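Phosphotriesterase family protein (Listeria monocytogenes serotype 4b str. H7858, PDB 3PNZ) probably hydrolyses phosphorylated sugar lactones, as a zinc-dependent lactonase of the amidohydrolase superfamily. Local coordinates at residues T169-A172 with V173-H177; Y224-Q227 with V228-G232; K315-F318 with V319-A323. All coordinates share one frame; numbering follows the deposited sequence.

Contact 1 of 3, residues T169-A172 with V173-H177; sequences TIRA and VARAH
Two arginines one turn apart, R171 and R175, meet on a face of the helix 164-180. The R175 chain, extended from CG to NE, runs back over the turn it follows, and R171 CB lies 3.8 Å above the plane of its guanidinium, displaced toward the rim. The closest approach of the two side chains is R171 CD to R175 NH2, at 3.8 Å. The guanidinium planes stand 46° apart and R171 NE stays 5.0 Å from R175 NH2, so the pair meets through methylene groups against a flat cation and not charge against charge. E204 probably offsets the like charges: it forms salt bridges with NH1 of R171 and NE of R175, while R171 NH2 also pairs with E167.

The helix is one of those on the outside of the TIM barrel of the phosphotriesterase family, between strands 150-152 and 184-186. Between T169 and H177 the backbone follows the alpha-helical i to i+4 pattern: R175 N donates to R171 O at 3.0 Å with an N-H...O angle of 159°, and A174 N reaches I170 O at 2.9 Å. At A172 the carbonyl oxygen takes the N-H of A176 and also the hydroxyl of T132 from helix 128-140. V173 has CG2 anti to its carbonyl carbon and beside its own nitrogen, a setting that brings this methyl to 3.2 Å from T169 O. A172 and A176 meet helix 128-140, and A174 packs on L201 of helix 194-203.

Contact 2 of 3, residues Y224-Q227 with V228-G232; sequences YHKQ and VAKTG
Y224 and V228, one turn apart on helix 222-229, make the apolar part of this contact: V228 CG2 sits over one face of the tyrosine ring, 4.1 Å above its plane and offset toward the rim at CE1. The helix is the middle element of the beta-alpha-beta unit formed by strand 211-213, helix 222-229 and strand 234-237 of the TIM barrel. The ring can turn back to this methyl because CG of Y224 is anti to the backbone nitrogen (chi1 174°). On another side of the helix the aliphatic parts of two lysines come together, K226 CE and K230 CE lying 3.8 Å apart as the chains pass at a slant. Their ammonium groups diverge beyond that point, with NZ to NZ at 5.4 Å. K226 NZ forms a salt bridge with E261, which probably eases the repulsion.

Backbone bonds hold these side chains one turn apart: V228 N to Y224 O is 3.0 Å with an N-H...O angle of 163°, and K230 N to K226 O is 2.9 Å.

Further out, the tyrosine hydroxyl is hydrogen-bonded to G191 O and A194 N, which fixes the far end of the ring, and H225 NE2 is bonded to M216 O. V228 also packs on L195 of helix 194-203 and on M235 of strand 234-237, so it meets both a neighbouring helix and a barrel strand. At the C-terminal end a type I beta turn runs from A229 to G232, where phi becomes positive (99°). Just before this turn, V228 O accepts two bonds from one residue, T231 N at 3.1 Å and T231 OG1 at 2.7 Å.

Contact 3 of 3, residues K315-F318 with V319-A323; sequences KKFF and VDNPA
K316 O and the side chain of N321 meet in the tight, buried half of this contact, within helix 310-325. N321 N donates to K316 O at 2.8 Å, in the carbonyl plane, and this is an i to i+5 bond. The asparagine amide lies beside F317, both side chains pointing the same way, with ND2 at the ring edge and 4.0 Å from CD1. ND2 is hydrogen-bonded to I267 O of strand 267-269 and to E264 O in the loop before it, so the helix is tied by this amide to the strand and its approach. P322 has no N-H to give; its CD instead lies 3.3 Å from F317 O, and the helix kinks here, just after the wide turn. F317 and F318 carry the apolar side inward: F317 meets the ring of F299, and F318 stacks on that of F18.

The outer side is looser. The chain of K315 bends at its last torsion (chi4 52°), which curls its end over D320, yet the salt bridge from NZ to OD1 is long, at 3.7 Å. The methylene CE is slightly closer to that oxygen. K316 leads its ammonium away from this carboxylate to salt bridges with E264 and D265.

K315 O bridges the two halves, accepting from D320 N at 3.0 Å and from V319 N at 2.9 Å, the latter approaching from above the carbonyl plane and less straight (133°). The successive i to i+5 bonds from D320 and N321, the shared acceptor K315 O and the wider turn at K316 to F318 together mark a pi-bulge in an alpha-helix.

Overall arrangement
From the N terminus, the chain builds strands 19-23 to 150-152 before contact 1 on helix 164-180, then contact 2 on helix 222-229 and lastly contact 3 on helix 310-325. The three follow in series; none nests in or crosses another, and each spans neighbouring helical turns, so none closes a long loop. Contact 2 ends in the turn that leads into strand 234-237. No two touch: nearest atoms are about 12 Å apart between contacts 1 and 2, 13 Å between 1 and 3, and 9 Å between 2 and 3. Helix 194-203 packs against both contacts 1 and 2, and helix 248-260 against both contacts 2 and 3.

Contact 1 of 3, residues T169-A172 with V173-H177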
ATOM      1  N   THR A 169       2.216  17.098   3.542  1.00 20.00           N
ATOM      2  CA  THR A 169       1.431  16.075   2.846  1.00 20.90           C
ATOM      3  C   THR A 169       0.621  15.201   3.808  1.00 19.63           C
ATOM      4  O   THR A 169      -0.479  14.766   3.468  1.00 17.99           O
ATOM      5  CB  THR A 169       2.258  15.192   1.880  1.00 21.66           C
ATOM      6  OG1 THR A 169       3.203  14.408   2.619  1.00 20.22           O
ATOM      7  CG2 THR A 169       2.990  16.047   0.847  1.00 22.26           C
ATOM      8  N   ILE A 170       1.148  14.940   5.000  1.00 17.75           N
ATOM      9  CA  ILE A 170       0.373  14.172   5.973  1.00 16.33           C
ATOM     10  C   ILE A 170      -0.913  14.916   6.312  1.00 20.40           C
ATOM     11  O   ILE A 170      -1.992  14.326   6.339  1.00 17.23           O
ATOM     12  CB  ILE A 170       1.143  13.903   7.291  1.00 16.31           C
ATOM     13  CG1 ILE A 170       2.448  13.147   7.007  1.00 18.31           C
ATOM     14  CG2 ILE A 170       0.250  13.126   8.268  1.00 17.73           C
ATOM     15  CD1 ILE A 170       3.246  12.825   8.279  1.00 19.32           C
ATOM     16  N   ARG A 171      -0.795  16.215   6.571  1.00 17.30           N
ATOM     17  CA  ARG A 171      -1.966  17.012   6.922  1.00 18.98           C
ATOM     18  C   ARG A 171      -2.941  17.102   5.742  1.00 19.04           C
ATOM     19  O   ARG A 171      -4.148  17.021   5.936  1.00 19.92           O
ATOM     20  CB  ARG A 171      -1.560  18.400   7.442  1.00 19.48           C
ATOM     21  CG  ARG A 171      -0.696  18.330   8.690  1.00 21.75           C
ATOM     22  CD  ARG A 171      -0.479  19.697   9.342  1.00 21.20           C
ATOM     23  NE  ARG A 171       0.577  19.632  10.354  1.00 20.29           N
ATOM     24  CZ  ARG A 171       0.389  19.241  11.608  1.00 22.55           C
ATOM     25  NH1 ARG A 171      -0.818  18.881  12.025  1.00 23.85           N
ATOM     26  NH2 ARG A 171       1.411  19.214  12.456  1.00 25.40           N
ATOM     27  N   ALA A 172      -2.417  17.227   4.525  1.00 19.78           N
ATOM     28  CA  ALA A 172      -3.267  17.287   3.330  1.00 18.35           C
ATOM     29  C   ALA A 172      -4.071  15.993   3.187  1.00 19.15           C
ATOM     30  O   ALA A 172      -5.265  16.010   2.878  1.00 19.72           O
ATOM     31  CB  ALA A 172      -2.421  17.523   2.085  1.00 20.85           C
ATOM     32  N   VAL A 173      -3.407  14.868   3.423  1.00 19.52           N
ATOM     33  CA  VAL A 173      -4.050  13.561   3.313  1.00 18.08           C
ATOM     34  C   VAL A 173      -5.057  13.316   4.438  1.00 18.95           C
ATOM     35  O   VAL A 173      -6.142  12.781   4.197  1.00 18.76           O
ATOM     36  CB  VAL A 173      -2.995  12.440   3.266  1.00 19.59           C
ATOM     37  CG1 VAL A 173      -3.642  11.080   3.441  1.00 18.41           C
ATOM     38  CG2 VAL A 173      -2.237  12.520   1.949  1.00 15.98           C
ATOM     39  N   ALA A 174      -4.708  13.723   5.660  1.00 15.85           N
ATOM     40  CA  ALA A 174      -5.638  13.626   6.779  1.00 18.12           C
ATOM     41  C   ALA A 174      -6.925  14.388   6.453  1.00 19.43           C
ATOM     42  O   ALA A 174      -8.035  13.902   6.667  1.00 18.98           O
ATOM     43  CB  ALA A 174      -5.002  14.159   8.055  1.00 18.57           C
ATOM     44  N   ARG A 175      -6.762  15.582   5.907  1.00 18.87           N
ATOM     45  CA  ARG A 175      -7.915  16.409   5.579  1.00 20.56           C
ATOM     46  C   ARG A 175      -8.704  15.831   4.406  1.00 22.14           C
ATOM     47  O   ARG A 175      -9.929  15.967   4.351  1.00 22.77           O
ATOM     48  CB  ARG A 175      -7.467  17.852   5.362  1.00 21.35           C
ATOM     49  CG  ARG A 175      -6.902  18.440   6.656  1.00 20.95           C
ATOM     50  CD  ARG A 175      -6.138  19.729   6.440  1.00 23.30           C
ATOM     51  NE  ARG A 175      -5.325  20.042   7.612  1.00 23.14           N
ATOM     52  CZ  ARG A 175      -4.595  21.148   7.740  1.00 26.36           C
ATOM     53  NH1 ARG A 175      -4.582  22.053   6.768  1.00 25.55           N
ATOM     54  NH2 ARG A 175      -3.882  21.346   8.844  1.00 28.24           N
ATOM     55  N   ALA A 176      -8.016  15.154   3.490  1.00 18.96           N
ATOM     56  CA  ALA A 176      -8.706  14.443   2.413  1.00 17.97           C
ATOM     57  C   ALA A 176      -9.515  13.288   2.993  1.00 21.08           C
ATOM     58  O   ALA A 176     -10.609  12.984   2.513  1.00 21.23           O
ATOM     59  CB  ALA A 176      -7.721  13.948   1.354  1.00 20.27           C
ATOM     60  N   HIS A 177      -8.990  12.637   4.030  1.00 18.29           N
ATOM     61  CA  HIS A 177      -9.787  11.618   4.700  1.00 18.47           C
ATOM     62  C   HIS A 177     -11.061  12.220   5.294  1.00 21.37           C
ATOM     63  O   HIS A 177     -12.141  11.637   5.193  1.00 20.20           O
ATOM     64  CB  HIS A 177      -9.044  10.909   5.825  1.00 18.58           C
ATOM     65  CG  HIS A 177      -9.979  10.200   6.753  1.00 17.54           C
ATOM     66  ND1 HIS A 177     -10.491   8.951   6.473  1.00 18.88           N
ATOM     67  CD2 HIS A 177     -10.566  10.601   7.904  1.00 19.64           C
ATOM     68  CE1 HIS A 177     -11.331   8.601   7.432  1.00 18.79           C
ATOM     69  NE2 HIS A 177     -11.397   9.586   8.310  1.00 21.50           N
TER

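Contact 2 of 3, residues Y224-Q227 with V228-G232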
ATOM      1  N   TYR A 224       8.314  -1.563  20.104  1.00 15.74           N
ATOM      2  CA  TYR A 224       7.820  -0.604  19.118  1.00 16.28           C
ATOM      3  C   TYR A 224       6.541  -1.100  18.449  1.00 17.37           C
ATOM      4  O   TYR A 224       5.565  -0.357  18.341  1.00 15.23           O
ATOM      5  CB  TYR A 224       8.919  -0.375  18.077  1.00 15.74           C
ATOM      6  CG  TYR A 224       8.573   0.483  16.876  1.00 17.64           C
ATOM      7  CD1 TYR A 224       8.223   1.823  17.022  1.00 17.79           C
ATOM      8  CD2 TYR A 224       8.674  -0.033  15.585  1.00 16.68           C
ATOM      9  CE1 TYR A 224       7.950   2.626  15.903  1.00 21.37           C
ATOM     10  CE2 TYR A 224       8.410   0.754  14.471  1.00 17.53           C
ATOM     11  CZ  TYR A 224       8.055   2.075  14.636  1.00 18.07           C
ATOM     12  OH  TYR A 224       7.823   2.839  13.507  1.00 20.62           O
ATOM     13  N   HIS A 225       6.529  -2.352  18.004  1.00 16.74           N
ATOM     14  CA  HIS A 225       5.324  -2.891  17.368  1.00 16.53           C
ATOM     15  C   HIS A 225       4.108  -2.814  18.298  1.00 17.66           C
ATOM     16  O   HIS A 225       3.016  -2.446  17.866  1.00 16.68           O
ATOM     17  CB  HIS A 225       5.551  -4.327  16.911  1.00 17.91           C
ATOM     18  CG  HIS A 225       6.266  -4.428  15.604  1.00 16.68           C
ATOM     19  ND1 HIS A 225       6.613  -5.634  15.039  1.00 21.48           N
ATOM     20  CD2 HIS A 225       6.692  -3.472  14.745  1.00 19.25           C
ATOM     21  CE1 HIS A 225       7.212  -5.419  13.882  1.00 20.73           C
ATOM     22  NE2 HIS A 225       7.275  -4.114  13.681  1.00 17.60           N
ATOM     23  N   LYS A 226       4.313  -3.140  19.572  1.00 18.04           N
ATOM     24  CA  LYS A 226       3.227  -3.070  20.553  1.00 17.81           C
ATOM     25  C   LYS A 226       2.767  -1.629  20.802  1.00 17.15           C
ATOM     26  O   LYS A 226       1.567  -1.370  20.962  1.00 18.87           O
ATOM     27  CB  LYS A 226       3.640  -3.742  21.865  1.00 18.54           C
ATOM     28  CG  LYS A 226       2.572  -3.667  22.959  1.00 24.90           C
ATOM     29  CD  LYS A 226       2.809  -4.729  24.035  1.00 27.79           C
ATOM     30  CE  LYS A 226       1.664  -4.741  25.046  1.00 33.29           C
ATOM     31  NZ  LYS A 226       1.898  -5.741  26.126  1.00 34.63           N
ATOM     32  N   GLN A 227       3.711  -0.686  20.834  1.00 18.34           N
ATOM     33  CA  GLN A 227       3.351   0.730  20.937  1.00 18.88           C
ATOM     34  C   GLN A 227       2.441   1.137  19.784  1.00 19.19           C
ATOM     35  O   GLN A 227       1.442   1.830  19.975  1.00 18.07           O
ATOM     36  CB  GLN A 227       4.592   1.622  20.909  1.00 19.24           C
ATOM     37  CG  GLN A 227       5.426   1.672  22.176  1.00 20.18           C
ATOM     38  CD  GLN A 227       6.658   2.543  21.962  1.00 23.86           C
ATOM     39  OE1 GLN A 227       7.503   2.236  21.118  1.00 24.15           O
ATOM     40  NE2 GLN A 227       6.756   3.638  22.707  1.00 28.51           N
ATOM     41  N   VAL A 228       2.806   0.730  18.576  1.00 15.69           N
ATOM     42  CA  VAL A 228       1.999   1.065  17.406  1.00 15.74           C
ATOM     43  C   VAL A 228       0.646   0.365  17.480  1.00 16.94           C
ATOM     44  O   VAL A 228      -0.399   0.984  17.273  1.00 16.22           O
ATOM     45  CB  VAL A 228       2.718   0.699  16.099  1.00 16.32           C
ATOM     46  CG1 VAL A 228       1.807   0.906  14.901  1.00 16.47           C
ATOM     47  CG2 VAL A 228       3.966   1.556  15.948  1.00 16.75           C
ATOM     48  N   ALA A 229       0.671  -0.925  17.780  1.00 16.17           N
ATOM     49  CA  ALA A 229      -0.560  -1.722  17.788  1.00 19.49           C
ATOM     50  C   ALA A 229      -1.583  -1.213  18.803  1.00 16.54           C
ATOM     51  O   ALA A 229      -2.790  -1.290  18.573  1.00 18.02           O
ATOM     52  CB  ALA A 229      -0.237  -3.181  18.057  1.00 18.14           C
ATOM     53  N   LYS A 230      -1.103  -0.711  19.935  1.00 15.72           N
ATOM     54  CA  LYS A 230      -2.000  -0.213  20.975  1.00 18.43           C
ATOM     55  C   LYS A 230      -2.895   0.932  20.514  1.00 19.51           C
ATOM     56  O   LYS A 230      -3.942   1.174  21.118  1.00 22.25           O
ATOM     57  CB  LYS A 230      -1.196   0.260  22.188  1.00 19.67           C
ATOM     58  CG  LYS A 230      -0.736  -0.844  23.114  1.00 23.58           C
ATOM     59  CD  LYS A 230      -0.080  -0.180  24.326  1.00 29.66           C
ATOM     60  CE  LYS A 230       0.462  -1.167  25.328  1.00 38.18           C
ATOM     61  NZ  LYS A 230       1.059  -0.407  26.471  1.00 39.87           N
ATOM     62  N   THR A 231      -2.484   1.642  19.464  1.00 18.16           N
ATOM     63  CA  THR A 231      -3.269   2.758  18.944  1.00 20.02           C
ATOM     64  C   THR A 231      -4.475   2.286  18.141  1.00 20.46           C
ATOM     65  O   THR A 231      -5.404   3.053  17.910  1.00 21.52           O
ATOM     66  CB  THR A 231      -2.445   3.679  18.022  1.00 19.40           C
ATOM     67  OG1 THR A 231      -2.148   2.995  16.795  1.00 17.32           O
ATOM     68  CG2 THR A 231      -1.163   4.149  18.711  1.00 21.88           C
ATOM     69  N   GLY A 232      -4.444   1.031  17.706  1.00 17.36           N
ATOM     70  CA  GLY A 232      -5.500   0.479  16.881  1.00 18.28           C
ATOM     71  C   GLY A 232      -5.185   0.456  15.397  1.00 18.88           C
ATOM     72  O   GLY A 232      -5.923  -0.140  14.616  1.00 17.50           O
TER

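Contact 3 of 3, residues K315-F318 with V319-A323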
ATOM      1  N   LYS A 315      -6.840 -16.554   7.609  1.00 20.95           N
ATOM      2  CA  LYS A 315      -8.121 -15.973   7.233  1.00 23.38           C
ATOM      3  C   LYS A 315      -8.220 -14.514   7.691  1.00 19.16           C
ATOM      4  O   LYS A 315      -8.726 -13.667   6.958  1.00 20.17           O
ATOM      5  CB  LYS A 315      -9.279 -16.795   7.800  1.00 23.71           C
ATOM      6  CG  LYS A 315     -10.639 -16.347   7.294  1.00 30.82           C
ATOM      7  CD  LYS A 315     -11.760 -16.946   8.126  1.00 36.53           C
ATOM      8  CE  LYS A 315     -13.055 -16.160   7.931  1.00 42.40           C
ATOM      9  NZ  LYS A 315     -13.379 -16.008   6.484  1.00 41.94           N
ATOM     10  N   LYS A 316      -7.729 -14.222   8.892  1.00 18.84           N
ATOM     11  CA  LYS A 316      -7.705 -12.842   9.362  1.00 20.15           C
ATOM     12  C   LYS A 316      -6.767 -11.967   8.534  1.00 19.40           C
ATOM     13  O   LYS A 316      -7.176 -10.903   8.075  1.00 17.50           O
ATOM     14  CB  LYS A 316      -7.363 -12.763  10.851  1.00 19.68           C
ATOM     15  CG  LYS A 316      -8.445 -13.391  11.716  1.00 25.25           C
ATOM     16  CD  LYS A 316      -8.283 -13.084  13.176  1.00 27.09           C
ATOM     17  CE  LYS A 316      -9.608 -13.331  13.909  1.00 26.88           C
ATOM     18  NZ  LYS A 316      -9.508 -12.923  15.322  1.00 30.26           N
ATOM     19  N   PHE A 317      -5.527 -12.412   8.317  1.00 18.71           N
ATOM     20  CA  PHE A 317      -4.555 -11.551   7.643  1.00 19.67           C
ATOM     21  C   PHE A 317      -4.970 -11.195   6.212  1.00 18.89           C
ATOM     22  O   PHE A 317      -4.720 -10.079   5.754  1.00 17.22           O
ATOM     23  CB  PHE A 317      -3.144 -12.172   7.612  1.00 15.26           C
ATOM     24  CG  PHE A 317      -2.596 -12.525   8.968  1.00 17.52           C
ATOM     25  CD1 PHE A 317      -3.161 -12.004  10.124  1.00 19.09           C
ATOM     26  CD2 PHE A 317      -1.517 -13.388   9.082  1.00 20.06           C
ATOM     27  CE1 PHE A 317      -2.657 -12.337  11.368  1.00 20.08           C
ATOM     28  CE2 PHE A 317      -1.003 -13.718  10.328  1.00 18.03           C
ATOM     29  CZ  PHE A 317      -1.574 -13.199  11.467  1.00 18.47           C
ATOM     30  N   PHE A 318      -5.578 -12.143   5.500  1.00 17.20           N
ATOM     31  CA  PHE A 318      -5.862 -11.937   4.080  1.00 17.70           C
ATOM     32  C   PHE A 318      -7.327 -11.707   3.750  1.00 19.24           C
ATOM     33  O   PHE A 318      -7.643 -11.317   2.627  1.00 18.44           O
ATOM     34  CB  PHE A 318      -5.338 -13.108   3.242  1.00 18.06           C
ATOM     35  CG  PHE A 318      -3.851 -13.292   3.330  1.00 18.84           C
ATOM     36  CD1 PHE A 318      -3.002 -12.521   2.547  1.00 19.48           C
ATOM     37  CD2 PHE A 318      -3.305 -14.220   4.198  1.00 20.61           C
ATOM     38  CE1 PHE A 318      -1.624 -12.681   2.618  1.00 18.83           C
ATOM     39  CE2 PHE A 318      -1.930 -14.379   4.278  1.00 18.78           C
ATOM     40  CZ  PHE A 318      -1.094 -13.605   3.488  1.00 18.51           C
ATOM     41  N   VAL A 319      -8.219 -11.965   4.703  1.00 17.27           N
ATOM     42  CA  VAL A 319      -9.646 -11.762   4.441  1.00 18.33           C
ATOM     43  C   VAL A 319     -10.298 -10.808   5.438  1.00 15.41           C
ATOM     44  O   VAL A 319     -10.707  -9.717   5.064  1.00 19.66           O
ATOM     45  CB  VAL A 319     -10.439 -13.086   4.411  1.00 20.30           C
ATOM     46  CG1 VAL A 319     -11.913 -12.800   4.103  1.00 20.57           C
ATOM     47  CG2 VAL A 319      -9.849 -14.044   3.389  1.00 21.18           C
ATOM     48  N   ASP A 320     -10.388 -11.209   6.702  1.00 18.81           N
ATOM     49  CA  ASP A 320     -11.124 -10.411   7.686  1.00 20.20           C
ATOM     50  C   ASP A 320     -10.507  -9.030   7.912  1.00 20.99           C
ATOM     51  O   ASP A 320     -11.210  -8.027   7.901  1.00 17.94           O
ATOM     52  CB  ASP A 320     -11.239 -11.148   9.021  1.00 21.04           C
ATOM     53  CG  ASP A 320     -11.983 -12.469   8.901  1.00 28.34           C
ATOM     54  OD1 ASP A 320     -12.703 -12.661   7.905  1.00 31.02           O
ATOM     55  OD2 ASP A 320     -11.840 -13.315   9.806  1.00 35.24           O
ATOM     56  N   ASN A 321      -9.188  -8.985   8.095  1.00 19.14           N
ATOM     57  CA  ASN A 321      -8.518  -7.721   8.404  1.00 17.25           C
ATOM     58  C   ASN A 321      -8.562  -6.705   7.251  1.00 16.28           C
ATOM     59  O   ASN A 321      -8.887  -5.537   7.469  1.00 18.00           O
ATOM     60  CB  ASN A 321      -7.080  -7.963   8.925  1.00 16.13           C
ATOM     61  CG  ASN A 321      -7.057  -8.762  10.230  1.00 19.89           C
ATOM     62  OD1 ASN A 321      -8.108  -9.049  10.820  1.00 18.34           O
ATOM     63  ND2 ASN A 321      -5.861  -9.104  10.701  1.00 17.38           N
ATOM     64  N   PRO A 322      -8.234  -7.135   6.021  1.00 16.60           N
ATOM     65  CA  PRO A 322      -8.391  -6.196   4.900  1.00 17.30           C
ATOM     66  C   PRO A 322      -9.838  -5.724   4.722  1.00 18.26           C
ATOM     67  O   PRO A 322     -10.064  -4.579   4.344  1.00 18.48           O
ATOM     68  CB  PRO A 322      -7.955  -7.018   3.678  1.00 18.59           C
ATOM     69  CG  PRO A 322      -7.032  -8.063   4.234  1.00 18.52           C
ATOM     70  CD  PRO A 322      -7.551  -8.379   5.618  1.00 18.21           C
ATOM     71  N   ALA A 323     -10.809  -6.591   4.985  1.00 18.91           N
ATOM     72  CA  ALA A 323     -12.212  -6.174   4.867  1.00 18.55           C
ATOM     73  C   ALA A 323     -12.563  -5.091   5.886  1.00 21.46           C
ATOM     74  O   ALA A 323     -13.388  -4.222   5.614  1.00 23.38           O
ATOM     75  CB  ALA A 323     -13.138  -7.371   5.009  1.00 19.34           C
TER